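Local coordinates for EAL/GGDEF domain protein (PDB 3ICL) that is of unknown function but belongs to the GGDEF domain family and folds as a mixed five-stranded sheet with helices packed against it, at residues 28-38 with 80-90; 120-128 with 138-146. The protein carries 1 engineered substitution. All coordinates share one frame; numbering follows the deposited sequence.

Contact 1. Residues 28-38 with 80-90. Engineered in segment 80-90: Lys81 (natural residue Glu). With SO4 (sulfate ion), chain C.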
ATOM      1  N   GLY A  28       9.513  -2.195  19.326  1.00 41.22           N
ATOM      2  CA  GLY A  28       9.371  -3.607  19.009  1.00 40.16           C
ATOM      3  C   GLY A  28       8.070  -3.997  18.329  1.00 39.76           C
ATOM      4  O   GLY A  28       7.956  -5.103  17.800  1.00 40.34           O
ATOM      5  N   ASN A  29       7.089  -3.100  18.346  1.00 28.08           N
ATOM      6  CA  ASN A  29       5.793  -3.358  17.722  1.00 23.78           C
ATOM      7  C   ASN A  29       5.234  -2.017  17.267  1.00 24.95           C
ATOM      8  O   ASN A  29       4.120  -1.639  17.626  1.00 27.53           O
ATOM      9  CB  ASN A  29       4.843  -4.013  18.735  1.00 17.72           C
ATOM     10  CG  ASN A  29       3.572  -4.537  18.082  1.00 26.54           C
ATOM     11  OD1 ASN A  29       3.574  -4.894  16.905  1.00 24.50           O
ATOM     12  ND2 ASN A  29       2.488  -4.607  18.847  1.00 29.87           N
ATOM     13  N   PRO A  30       6.003  -1.285  16.448  1.00 28.73           N
ATOM     14  CA  PRO A  30       5.605   0.026  15.947  1.00 23.46           C
ATOM     15  C   PRO A  30       4.532   0.009  14.875  1.00 21.10           C
ATOM     16  O   PRO A  30       4.190  -1.030  14.312  1.00 22.03           O
ATOM     17  CB  PRO A  30       6.913   0.578  15.403  1.00 26.23           C
ATOM     18  CG  PRO A  30       7.476  -0.636  14.735  1.00 27.41           C
ATOM     19  CD  PRO A  30       7.253  -1.723  15.794  1.00 32.50           C
ATOM     20  N   VAL A  31       3.998   1.190  14.606  1.00 22.19           N
ATOM     21  CA  VAL A  31       3.012   1.342  13.561  1.00 22.24           C
ATOM     22  C   VAL A  31       3.863   1.566  12.325  1.00 19.22           C
ATOM     23  O   VAL A  31       4.859   2.295  12.374  1.00 15.51           O
ATOM     24  CB  VAL A  31       2.124   2.583  13.783  1.00 20.80           C
ATOM     25  CG1 VAL A  31       1.326   2.876  12.530  1.00 20.04           C
ATOM     26  CG2 VAL A  31       1.201   2.352  14.959  1.00 23.27           C
ATOM     27  N   VAL A  32       3.499   0.915  11.232  1.00 19.80           N
ATOM     28  CA  VAL A  32       4.232   1.082   9.990  1.00 14.79           C
ATOM     29  C   VAL A  32       3.232   1.363   8.884  1.00 15.39           C
ATOM     30  O   VAL A  32       2.169   0.741   8.815  1.00 14.94           O
ATOM     31  CB  VAL A  32       5.053  -0.167   9.628  1.00 15.37           C
ATOM     32  CG1 VAL A  32       5.781   0.060   8.301  1.00  8.56           C
ATOM     33  CG2 VAL A  32       6.050  -0.465  10.737  1.00 14.11           C
ATOM     34  N   LEU A  33       3.584   2.308   8.024  1.00 14.52           N
ATOM     35  CA  LEU A  33       2.723   2.704   6.926  1.00 17.17           C
ATOM     36  C   LEU A  33       3.398   2.421   5.590  1.00 18.67           C
ATOM     37  O   LEU A  33       4.551   2.799   5.372  1.00 17.40           O
ATOM     38  CB  LEU A  33       2.428   4.196   7.044  1.00 21.64           C
ATOM     39  CG  LEU A  33       1.078   4.758   6.615  1.00 34.72           C
ATOM     40  CD1 LEU A  33      -0.061   4.046   7.338  1.00 30.21           C
ATOM     41  CD2 LEU A  33       1.071   6.239   6.946  1.00 44.34           C
ATOM     42  N   LEU A  34       2.685   1.727   4.712  1.00 15.09           N
ATOM     43  CA  LEU A  34       3.190   1.438   3.377  1.00 15.28           C
ATOM     44  C   LEU A  34       2.301   2.219   2.420  1.00 16.39           C
ATOM     45  O   LEU A  34       1.085   2.249   2.584  1.00 17.04           O
ATOM     46  CB  LEU A  34       3.112  -0.063   3.060  1.00 14.81           C
ATOM     47  CG  LEU A  34       4.279  -0.958   3.507  1.00 22.30           C
ATOM     48  CD1 LEU A  34       4.528  -0.799   4.992  1.00 20.98           C
ATOM     49  CD2 LEU A  34       3.968  -2.405   3.162  1.00 31.20           C
ATOM     50  N   PHE A  35       2.915   2.871   1.441  1.00 15.31           N
ATOM     51  CA  PHE A  35       2.180   3.643   0.448  1.00 14.31           C
ATOM     52  C   PHE A  35       2.533   2.961  -0.870  1.00 15.09           C
ATOM     53  O   PHE A  35       3.665   3.048  -1.338  1.00 16.32           O
ATOM     54  CB  PHE A  35       2.658   5.102   0.450  1.00 10.51           C
ATOM     55  CG  PHE A  35       1.556   6.112   0.238  1.00 15.00           C
ATOM     56  CD1 PHE A  35       0.751   6.065  -0.900  1.00 20.44           C
ATOM     57  CD2 PHE A  35       1.346   7.133   1.165  1.00  9.94           C
ATOM     58  CE1 PHE A  35      -0.248   7.024  -1.114  1.00 20.32           C
ATOM     59  CE2 PHE A  35       0.348   8.099   0.961  1.00 12.94           C
ATOM     60  CZ  PHE A  35      -0.447   8.044  -0.179  1.00 15.71           C
ATOM     61  N   LEU A  36       1.561   2.273  -1.456  1.00 14.15           N
ATOM     62  CA  LEU A  36       1.783   1.531  -2.689  1.00 14.68           C
ATOM     63  C   LEU A  36       1.247   2.235  -3.922  1.00 16.34           C
ATOM     64  O   LEU A  36       0.161   2.815  -3.908  1.00 19.54           O
ATOM     65  CB  LEU A  36       1.156   0.144  -2.553  1.00 14.10           C
ATOM     66  CG  LEU A  36       1.312  -0.878  -3.677  1.00 15.50           C
ATOM     67  CD1 LEU A  36       1.154  -2.273  -3.083  1.00 18.28           C
ATOM     68  CD2 LEU A  36       0.285  -0.633  -4.765  1.00 14.72           C
ATOM     69  N   ASP A  37       2.018   2.162  -4.999  1.00 15.67           N
ATOM     70  CA  ASP A  37       1.646   2.797  -6.252  1.00 16.58           C
ATOM     71  C   ASP A  37       1.615   1.751  -7.352  1.00 22.39           C
ATOM     72  O   ASP A  37       2.554   0.961  -7.489  1.00 19.78           O
ATOM     73  CB  ASP A  37       2.689   3.858  -6.613  1.00 12.32           C
ATOM     74  CG  ASP A  37       2.289   4.706  -7.796  1.00 18.77           C
ATOM     75  OD1 ASP A  37       1.368   4.319  -8.550  1.00 20.37           O
ATOM     76  OD2 ASP A  37       2.914   5.770  -7.979  1.00 21.90           O
ATOM     77  N   VAL A  38       0.527   1.720  -8.112  1.00 15.64           N
ATOM     78  CA  VAL A  38       0.450   0.803  -9.240  1.00 16.38           C
ATOM     79  C   VAL A  38       1.011   1.690 -10.337  1.00 16.17           C
ATOM     80  O   VAL A  38       0.294   2.474 -10.962  1.00 19.14           O
ATOM     81  CB  VAL A  38      -0.994   0.384  -9.557  1.00 21.05           C
ATOM     82  CG1 VAL A  38      -1.013  -0.543 -10.763  1.00 26.61           C
ATOM     83  CG2 VAL A  38      -1.594  -0.332  -8.355  1.00 19.61           C
ATOM     84  N   ASP A  80      -5.038   5.320  -8.106  1.00 20.66           N
ATOM     85  CA  ASP A  80      -4.284   4.079  -8.203  1.00 18.68           C
ATOM     86  C   ASP A  80      -3.203   3.830  -7.148  1.00 19.66           C
ATOM     87  O   ASP A  80      -2.245   3.104  -7.403  1.00 21.86           O
ATOM     88  CB  ASP A  80      -3.676   3.956  -9.606  1.00 18.54           C
ATOM     89  CG  ASP A  80      -2.711   5.075  -9.928  1.00 22.48           C
ATOM     90  OD1 ASP A  80      -2.535   5.980  -9.085  1.00 22.45           O
ATOM     91  OD2 ASP A  80      -2.126   5.053 -11.031  1.00 26.03           O
ATOM     92  N   LYS A  81      -3.355   4.426  -5.968  1.00 12.93           N
ATOM     93  CA  LYS A  81      -2.407   4.210  -4.879  1.00 15.00           C
ATOM     94  C   LYS A  81      -3.177   3.581  -3.722  1.00 16.65           C
ATOM     95  O   LYS A  81      -4.404   3.655  -3.667  1.00 18.01           O
ATOM     96  CB  LYS A  81      -1.774   5.520  -4.413  1.00 14.73           C
ATOM     97  CG  LYS A  81      -0.455   5.877  -5.087  1.00 16.18           C
ATOM     98  CD  LYS A  81      -0.645   6.363  -6.514  1.00 22.47           C
ATOM     99  CE  LYS A  81      -1.342   7.712  -6.550  1.00 26.02           C
ATOM    100  NZ  LYS A  81      -1.495   8.199  -7.943  1.00 24.42           N
ATOM    101  N   PHE A  82      -2.452   2.947  -2.811  1.00 15.81           N
ATOM    102  CA  PHE A  82      -3.065   2.309  -1.652  1.00 18.15           C
ATOM    103  C   PHE A  82      -2.253   2.635  -0.400  1.00 17.79           C
ATOM    104  O   PHE A  82      -1.020   2.585  -0.422  1.00 16.13           O
ATOM    105  CB  PHE A  82      -3.100   0.786  -1.839  1.00 13.43           C
ATOM    106  CG  PHE A  82      -4.001   0.323  -2.950  1.00 16.64           C
ATOM    107  CD1 PHE A  82      -5.351   0.086  -2.718  1.00 19.04           C
ATOM    108  CD2 PHE A  82      -3.499   0.126  -4.233  1.00 19.11           C
ATOM    109  CE1 PHE A  82      -6.189  -0.340  -3.747  1.00 16.90           C
ATOM    110  CE2 PHE A  82      -4.332  -0.302  -5.268  1.00 22.00           C
ATOM    111  CZ  PHE A  82      -5.677  -0.532  -5.023  1.00 18.97           C
ATOM    112  N   THR A  83      -2.939   2.995   0.678  1.00 13.06           N
ATOM    113  CA  THR A  83      -2.254   3.271   1.935  1.00 17.81           C
ATOM    114  C   THR A  83      -2.478   2.037   2.788  1.00 17.77           C
ATOM    115  O   THR A  83      -3.612   1.619   3.016  1.00 17.07           O
ATOM    116  CB  THR A  83      -2.812   4.499   2.666  1.00 17.35           C
ATOM    117  OG1 THR A  83      -4.234   4.396   2.753  1.00 19.95           O
ATOM    118  CG2 THR A  83      -2.412   5.783   1.929  1.00 15.96           C
ATOM    119  N   ILE A  84      -1.383   1.456   3.244  1.00 15.06           N
ATOM    120  CA  ILE A  84      -1.427   0.239   4.032  1.00 15.42           C
ATOM    121  C   ILE A  84      -0.937   0.467   5.458  1.00 17.50           C
ATOM    122  O   ILE A  84       0.204   0.864   5.681  1.00 14.74           O
ATOM    123  CB  ILE A  84      -0.567  -0.831   3.330  1.00 12.74           C
ATOM    124  CG1 ILE A  84      -1.160  -1.094   1.943  1.00 11.88           C
ATOM    125  CG2 ILE A  84      -0.475  -2.088   4.176  1.00 18.71           C
ATOM    126  CD1 ILE A  84      -0.163  -1.602   0.924  1.00 27.34           C
ATOM    127  N   LEU A  85      -1.812   0.211   6.418  1.00 10.61           N
ATOM    128  CA  LEU A  85      -1.485   0.376   7.826  1.00 14.19           C
ATOM    129  C   LEU A  85      -1.162  -0.954   8.488  1.00 15.43           C
ATOM    130  O   LEU A  85      -1.986  -1.867   8.493  1.00 15.85           O
ATOM    131  CB  LEU A  85      -2.661   1.032   8.562  1.00 18.40           C
ATOM    132  CG  LEU A  85      -2.722   0.925  10.090  1.00 21.35           C
ATOM    133  CD1 LEU A  85      -1.470   1.520  10.733  1.00 22.60           C
ATOM    134  CD2 LEU A  85      -3.973   1.649  10.580  1.00 24.83           C
ATOM    135  N   LEU A  86       0.048  -1.063   9.028  1.00 16.45           N
ATOM    136  CA  LEU A  86       0.452  -2.267   9.738  1.00 20.32           C
ATOM    137  C   LEU A  86       0.249  -1.930  11.214  1.00 22.43           C
ATOM    138  O   LEU A  86       1.012  -1.177  11.814  1.00 22.99           O
ATOM    139  CB  LEU A  86       1.914  -2.611   9.437  1.00 17.54           C
ATOM    140  CG  LEU A  86       2.221  -2.827   7.949  1.00 18.32           C
ATOM    141  CD1 LEU A  86       3.637  -3.343   7.808  1.00 16.76           C
ATOM    142  CD2 LEU A  86       1.238  -3.820   7.329  1.00 12.87           C
ATOM    143  N   ASN A  87      -0.811  -2.494  11.779  1.00 15.14           N
ATOM    144  CA  ASN A  87      -1.208  -2.243  13.161  1.00 21.31           C
ATOM    145  C   ASN A  87      -0.351  -3.012  14.166  1.00 20.17           C
ATOM    146  O   ASN A  87      -0.817  -3.969  14.788  1.00 22.12           O
ATOM    147  CB  ASN A  87      -2.690  -2.615  13.293  1.00 20.45           C
ATOM    148  CG  ASN A  87      -3.302  -2.153  14.594  1.00 33.98           C
ATOM    149  OD1 ASN A  87      -2.783  -1.257  15.259  1.00 33.43           O
ATOM    150  ND2 ASN A  87      -4.431  -2.752  14.953  1.00 41.01           N
ATOM    151  N   GLY A  88       0.894  -2.567  14.333  1.00 18.11           N
ATOM    152  CA  GLY A  88       1.823  -3.243  15.221  1.00 23.19           C
ATOM    153  C   GLY A  88       2.581  -4.208  14.330  1.00 22.33           C
ATOM    154  O   GLY A  88       2.115  -5.314  14.067  1.00 21.09           O
ATOM    155  N   ALA A  89       3.754  -3.789  13.864  1.00 22.02           N
ATOM    156  CA  ALA A  89       4.546  -4.590  12.935  1.00 19.41           C
ATOM    157  C   ALA A  89       5.636  -5.480  13.520  1.00 22.07           C
ATOM    158  O   ALA A  89       6.628  -5.763  12.849  1.00 18.09           O
ATOM    159  CB  ALA A  89       5.153  -3.674  11.878  1.00 16.19           C
ATOM    160  N   LYS A  90       5.459  -5.934  14.752  1.00 21.01           N
ATOM    161  CA  LYS A  90       6.461  -6.798  15.360  1.00 23.21           C
ATOM    162  C   LYS A  90       6.735  -8.006  14.468  1.00 25.78           C
ATOM    163  O   LYS A  90       5.817  -8.599  13.894  1.00 21.26           O
ATOM    164  CB  LYS A  90       6.000  -7.272  16.739  1.00 27.68           C
ATOM    165  CG  LYS A  90       7.021  -8.158  17.451  1.00 29.96           C
ATOM    166  CD  LYS A  90       6.612  -8.444  18.892  1.00 35.39           C
ATOM    167  CE  LYS A  90       7.747  -9.116  19.663  1.00 45.83           C
ATOM    168  NZ  LYS A  90       7.442  -9.268  21.115  1.00 51.44           N
TER
HETATM  169  S   SO4 C 171       1.278   8.934  -9.927  1.00 50.39           S
HETATM  170  O1  SO4 C 171       0.901   9.396  -8.578  1.00 50.39           O
HETATM  171  O2  SO4 C 171       0.057   8.763 -10.741  1.00 60.32           O
HETATM  172  O3  SO4 C 171       2.160   9.935 -10.560  1.00 47.78           O
HETATM  173  O4  SO4 C 171       1.984   7.640  -9.831  1.00 43.81           O
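Two antiparallel strands inside the mixed sheet of the GGDEF domain, 32-38 and 81-86, meet here along their whole length. At their middle Leu34 and Ile84 grip each other through both backbone bonds, Leu34 N to Ile84 O at 2.8 Å and Ile84 N to Leu34 O at 2.7 Å. Val32 with Leu86 and Leu36 with Phe82 are hydrogen-bonded pairs too, although the bond from Val32 N to Leu86 O is weak.

The face carrying these pairs is apolar. CD1 of Leu34 meets CD1 of Leu86 at 3.9 Å, and both Leu36 CD2 and Val38 CG2 come to the edge of the Phe82 ring, near its plane. On the side of the sheet that carries Phe35, Thr83 turns OG1 to Arg10 and the carbonyl of Ala75 (chi1 50°), which sets its CG2 over the phenyl ring as a CH-pi contact, 3.8 Å from the centroid and 15° off the normal. Lys81 CB touches the edge of the same ring.

Asp80, Lys81 and Phe82 end the GGDEF signature that names the family, in which Lys81 is engineered in place of the natural Glu. Its chain lies alongside Asp37, with CD 3.5 Å from Asp37 OD1, and bends at chi2 and chi3. NZ thereby forms a salt bridge to Asp80 OD1 at 2.7 Å and donates to sulfate O1 at 2.8 Å; Tyr147 and Lys150 also bond this ion, probably a crystallisation component.

Beyond the strands, Ala89 N donates to Pro30 O, and Ala89 CB packs on Val32 CG2 at 3.5 Å.

Contact 2. Residues 120-128 with 138-146; sequences SVSIGIAVS and LLRNADTAM. With SO4 (sulfate ion), chain D.
Leu138 meets Ala126 where helix 135-152 crosses strand 121-127, the first two elements of a beta-alpha-beta unit that strand 156-159 completes. With CG anti to the backbone N (chi1 -155°), the leucine swings its tip back to the strand, and CD1 lies 3.8 Å from Ala126 CB and 3.9 Å from Ser128 N. Its carbonyl is close as well, Leu138 O standing 3.3 Å from the same Ala126 methyl. On the far side of the helix, Arg140 holds a second sulfate with the edge of its guanidinium group, NH1 to O2 at 2.8 Å, and is also salt-bridged to Glu136.

One turn beyond Leu138, Ala142 sets CB against Ala126 CB at 3.6 Å, while its carbonyl receives a CA-H...O contact from Gly124. That glycine has no side chain, and its backbone comes right up to the helix, Gly124 CA lying 3.3 Å from Met146 N. Ala145 then points its methyl at the strand backbone around Gly124 and Ile125. Last comes Met146, a selenomethionine: its CB lies against Gly124 N, its far end leads off toward Asp37, and its CG rests 3.6 Å from Ser122 O.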
ATOM      1  N   SER A 120       3.247  -3.031 -12.500  1.00 21.01           N
ATOM      2  CA  SER A 120       4.546  -2.701 -11.926  1.00 22.59           C
ATOM      3  C   SER A 120       4.172  -1.961 -10.633  1.00 21.29           C
ATOM      4  O   SER A 120       3.253  -1.140 -10.630  1.00 27.36           O
ATOM      5  CB  SER A 120       5.340  -1.803 -12.882  1.00 21.92           C
ATOM      6  OG  SER A 120       4.598  -0.649 -13.221  1.00 30.50           O
ATOM      7  N   VAL A 121       4.873  -2.256  -9.542  1.00 20.63           N
ATOM      8  CA  VAL A 121       4.553  -1.669  -8.238  1.00 16.94           C
ATOM      9  C   VAL A 121       5.734  -1.019  -7.517  1.00 21.27           C
ATOM     10  O   VAL A 121       6.859  -1.510  -7.588  1.00 21.69           O
ATOM     11  CB  VAL A 121       3.972  -2.769  -7.298  1.00 20.48           C
ATOM     12  CG1 VAL A 121       3.712  -2.212  -5.913  1.00 17.10           C
ATOM     13  CG2 VAL A 121       2.689  -3.344  -7.892  1.00 21.98           C
ATOM     14  N   SER A 122       5.470   0.087  -6.825  1.00 13.06           N
ATOM     15  CA  SER A 122       6.502   0.781  -6.046  1.00 15.79           C
ATOM     16  C   SER A 122       5.938   1.052  -4.664  1.00 16.79           C
ATOM     17  O   SER A 122       4.822   1.552  -4.530  1.00 17.91           O
ATOM     18  CB  SER A 122       6.910   2.104  -6.696  1.00 13.43           C
ATOM     19  OG  SER A 122       7.783   1.894  -7.789  1.00 21.56           O
ATOM     20  N   ILE A 123       6.712   0.724  -3.636  1.00 12.16           N
ATOM     21  CA  ILE A 123       6.258   0.912  -2.270  1.00 12.62           C
ATOM     22  C   ILE A 123       7.185   1.770  -1.413  1.00 17.30           C
ATOM     23  O   ILE A 123       8.398   1.553  -1.374  1.00 15.54           O
ATOM     24  CB  ILE A 123       6.095  -0.448  -1.561  1.00 13.18           C
ATOM     25  CG1 ILE A 123       5.115  -1.331  -2.343  1.00 18.66           C
ATOM     26  CG2 ILE A 123       5.613  -0.228  -0.129  1.00 14.40           C
ATOM     27  CD1 ILE A 123       4.952  -2.730  -1.772  1.00 27.90           C
ATOM     28  N   GLY A 124       6.597   2.740  -0.722  1.00 15.00           N
ATOM     29  CA  GLY A 124       7.367   3.589   0.172  1.00 14.79           C
ATOM     30  C   GLY A 124       7.001   3.186   1.589  1.00 13.96           C
ATOM     31  O   GLY A 124       5.828   2.920   1.868  1.00 17.27           O
ATOM     32  N   ILE A 125       7.897   3.208   2.447  1.00 13.75           N
ATOM     33  CA  ILE A 125       7.575   2.749   3.795  1.00 15.00           C
ATOM     34  C   ILE A 125       7.930   3.759   4.882  1.00 13.55           C
ATOM     35  O   ILE A 125       9.005   4.368   4.861  1.00 13.13           O
ATOM     36  CB  ILE A 125       8.291   1.412   4.160  1.00 16.54           C
ATOM     37  CG1 ILE A 125       7.782   0.254   3.294  1.00 18.36           C
ATOM     38  CG2 ILE A 125       8.016   1.069   5.616  1.00 11.70           C
ATOM     39  CD1 ILE A 125       8.604  -1.010   3.402  1.00 28.46           C
ATOM     40  N   ALA A 126       7.198   4.015   5.863  1.00 15.15           N
ATOM     41  CA  ALA A 126       7.470   4.980   6.923  1.00 13.84           C
ATOM     42  C   ALA A 126       7.203   4.293   8.255  1.00 16.95           C
ATOM     43  O   ALA A 126       6.128   3.739   8.468  1.00 22.95           O
ATOM     44  CB  ALA A 126       6.581   6.199   6.772  1.00 10.04           C
ATOM     45  N   VAL A 127       8.188   4.334   9.145  1.00 17.28           N
ATOM     46  CA  VAL A 127       8.073   3.702  10.456  1.00 18.11           C
ATOM     47  C   VAL A 127       7.913   4.743  11.562  1.00 17.59           C
ATOM     48  O   VAL A 127       8.679   5.700  11.636  1.00 22.65           O
ATOM     49  CB  VAL A 127       9.328   2.851  10.776  1.00 21.32           C
ATOM     50  CG1 VAL A 127       9.112   2.055  12.058  1.00 26.25           C
ATOM     51  CG2 VAL A 127       9.641   1.924   9.609  1.00 26.51           C
ATOM     52  N   SER A 128       6.917   4.552  12.417  1.00 15.43           N
ATOM     53  CA  SER A 128       6.694   5.470  13.527  1.00 19.83           C
ATOM     54  C   SER A 128       7.594   5.024  14.672  1.00 29.18           C
ATOM     55  O   SER A 128       7.719   3.826  14.929  1.00 30.04           O
ATOM     56  CB  SER A 128       5.233   5.422  13.983  1.00 24.54           C
ATOM     57  OG  SER A 128       5.000   6.359  15.024  1.00 30.37           O
ATOM     58  N   LEU A 138       3.619  10.786   8.809  1.00 17.82           N
ATOM     59  CA  LEU A 138       3.922   9.407   8.453  1.00 15.73           C
ATOM     60  C   LEU A 138       3.522   9.113   7.007  1.00 13.74           C
ATOM     61  O   LEU A 138       4.309   8.560   6.238  1.00 16.03           O
ATOM     62  CB  LEU A 138       3.208   8.451   9.411  1.00 16.36           C
ATOM     63  CG  LEU A 138       3.839   7.064   9.575  1.00 29.28           C
ATOM     64  CD1 LEU A 138       5.254   7.196  10.144  1.00 20.40           C
ATOM     65  CD2 LEU A 138       2.976   6.222  10.504  1.00 38.58           C
ATOM     66  N   LEU A 139       2.300   9.491   6.645  1.00 13.64           N
ATOM     67  CA  LEU A 139       1.786   9.283   5.295  1.00 14.50           C
ATOM     68  C   LEU A 139       2.610  10.035   4.251  1.00 14.85           C
ATOM     69  O   LEU A 139       3.002   9.472   3.227  1.00 14.47           O
ATOM     70  CB  LEU A 139       0.327   9.739   5.220  1.00 19.27           C
ATOM     71  CG  LEU A 139      -0.712   8.766   5.777  1.00 23.30           C
ATOM     72  CD1 LEU A 139      -2.020   9.492   6.066  1.00 17.11           C
ATOM     73  CD2 LEU A 139      -0.912   7.633   4.777  1.00 23.30           C
ATOM     74  N   ARG A 140       2.862  11.313   4.508  1.00 18.09           N
ATOM     75  CA  ARG A 140       3.645  12.128   3.590  1.00 18.45           C
ATOM     76  C   ARG A 140       5.046  11.561   3.418  1.00 13.25           C
ATOM     77  O   ARG A 140       5.601  11.586   2.319  1.00 16.81           O
ATOM     78  CB  ARG A 140       3.727  13.565   4.102  1.00 15.06           C
ATOM     79  CG  ARG A 140       2.423  14.331   3.957  1.00 19.46           C
ATOM     80  CD  ARG A 140       2.516  15.712   4.583  1.00 22.85           C
ATOM     81  NE  ARG A 140       3.600  16.506   4.008  1.00 22.43           N
ATOM     82  CZ  ARG A 140       3.899  17.742   4.397  1.00 26.13           C
ATOM     83  NH1 ARG A 140       3.192  18.319   5.362  1.00 23.80           N
ATOM     84  NH2 ARG A 140       4.897  18.402   3.824  1.00 29.78           N
ATOM     85  N   ASN A 141       5.617  11.043   4.496  1.00 15.32           N
ATOM     86  CA  ASN A 141       6.960  10.486   4.417  1.00 15.93           C
ATOM     87  C   ASN A 141       6.952   9.148   3.670  1.00 17.03           C
ATOM     88  O   ASN A 141       7.862   8.864   2.891  1.00 16.60           O
ATOM     89  CB  ASN A 141       7.556  10.349   5.826  1.00 14.03           C
ATOM     90  CG  ASN A 141       7.964  11.693   6.419  1.00 20.86           C
ATOM     91  OD1 ASN A 141       8.232  11.802   7.616  1.00 28.73           O
ATOM     92  ND2 ASN A 141       8.020  12.721   5.578  1.00 13.70           N
ATOM     93  N   ALA A 142       5.929   8.327   3.888  1.00 20.03           N
ATOM     94  CA  ALA A 142       5.851   7.053   3.167  1.00 18.93           C
ATOM     95  C   ALA A 142       5.619   7.372   1.686  1.00 18.26           C
ATOM     96  O   ALA A 142       6.123   6.684   0.796  1.00 15.93           O
ATOM     97  CB  ALA A 142       4.698   6.201   3.705  1.00 15.43           C
ATOM     98  N   ASP A 143       4.855   8.433   1.436  1.00 12.62           N
ATOM     99  CA  ASP A 143       4.544   8.857   0.075  1.00 16.01           C
ATOM    100  C   ASP A 143       5.826   9.296  -0.628  1.00 13.50           C
ATOM    101  O   ASP A 143       6.073   8.935  -1.783  1.00 13.56           O
ATOM    102  CB  ASP A 143       3.522  10.004   0.114  1.00 16.46           C
ATOM    103  CG  ASP A 143       2.790  10.185  -1.208  1.00 25.70           C
ATOM    104  OD1 ASP A 143       2.489   9.169  -1.875  1.00 20.67           O
ATOM    105  OD2 ASP A 143       2.503  11.343  -1.574  1.00 25.02           O
ATOM    106  N   THR A 144       6.649  10.065   0.074  1.00 14.89           N
ATOM    107  CA  THR A 144       7.908  10.536  -0.489  1.00 21.24           C
ATOM    108  C   THR A 144       8.828   9.356  -0.792  1.00 20.00           C
ATOM    109  O   THR A 144       9.470   9.315  -1.843  1.00 17.10           O
ATOM    110  CB  THR A 144       8.626  11.500   0.479  1.00 20.82           C
ATOM    111  OG1 THR A 144       7.817  12.667   0.674  1.00 20.50           O
ATOM    112  CG2 THR A 144       9.977  11.912  -0.083  1.00 21.63           C
ATOM    113  N   ALA A 145       8.898   8.396   0.127  1.00 13.62           N
ATOM    114  CA  ALA A 145       9.738   7.218  -0.078  1.00 14.15           C
ATOM    115  C   ALA A 145       9.230   6.451  -1.300  1.00 12.35           C
ATOM    116  O   ALA A 145      10.012   5.925  -2.092  1.00 17.53           O
ATOM    117  CB  ALA A 145       9.696   6.327   1.154  1.00 12.39           C
HETATM  118  N   MSE A 146       7.911   6.398  -1.446  1.00 10.19           N
HETATM  119  CA  MSE A 146       7.288   5.704  -2.567  1.00 12.68           C
HETATM  120  C   MSE A 146       7.755   6.288  -3.902  1.00 16.50           C
HETATM  121  O   MSE A 146       8.260   5.563  -4.759  1.00 19.65           O
HETATM  122  CB  MSE A 146       5.768   5.822  -2.464  1.00 11.78           C
HETATM  123  CG  MSE A 146       5.002   4.990  -3.479  1.00 15.64           C
HETATM  124 SE   MSE A 146       3.112   5.444  -3.487  1.00 29.37          SE
HETATM  125  CE  MSE A 146       3.229   7.011  -4.641  1.00 19.59           C
TER
HETATM  126  S   SO4 D 172       4.739  21.659   5.957  1.00 44.52           S
HETATM  127  O1  SO4 D 172       5.741  20.580   6.025  1.00 46.41           O
HETATM  128  O2  SO4 D 172       3.377  21.090   5.950  1.00 39.42           O
HETATM  129  O3  SO4 D 172       4.891  22.548   7.124  1.00 41.15           O
HETATM  130  O4  SO4 D 172       4.955  22.430   4.717  1.00 50.21           O

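Both contacts belong to the core of the domain and share one sheet, since strands 32-38 and 121-127 are neighbours in it. Contact 1 joins strand to strand, so its cohesion is mainly backbone hydrogen bonding, with side chains on both faces. Contact 2 lays a helix on the sheet, has no hydrogen bond between its segments, and relies on small residues for closeness; it buries 409 Å², summed over both sides, against 1046 Å² in contact 1. They touch directly: Phe35 N probably bonds to Gly124 O at 2.9 Å, and Leu33 and Leu139 pack together. One sulfate sits at the Asp37 end of contact 1, the other on the helix side turned from the strand.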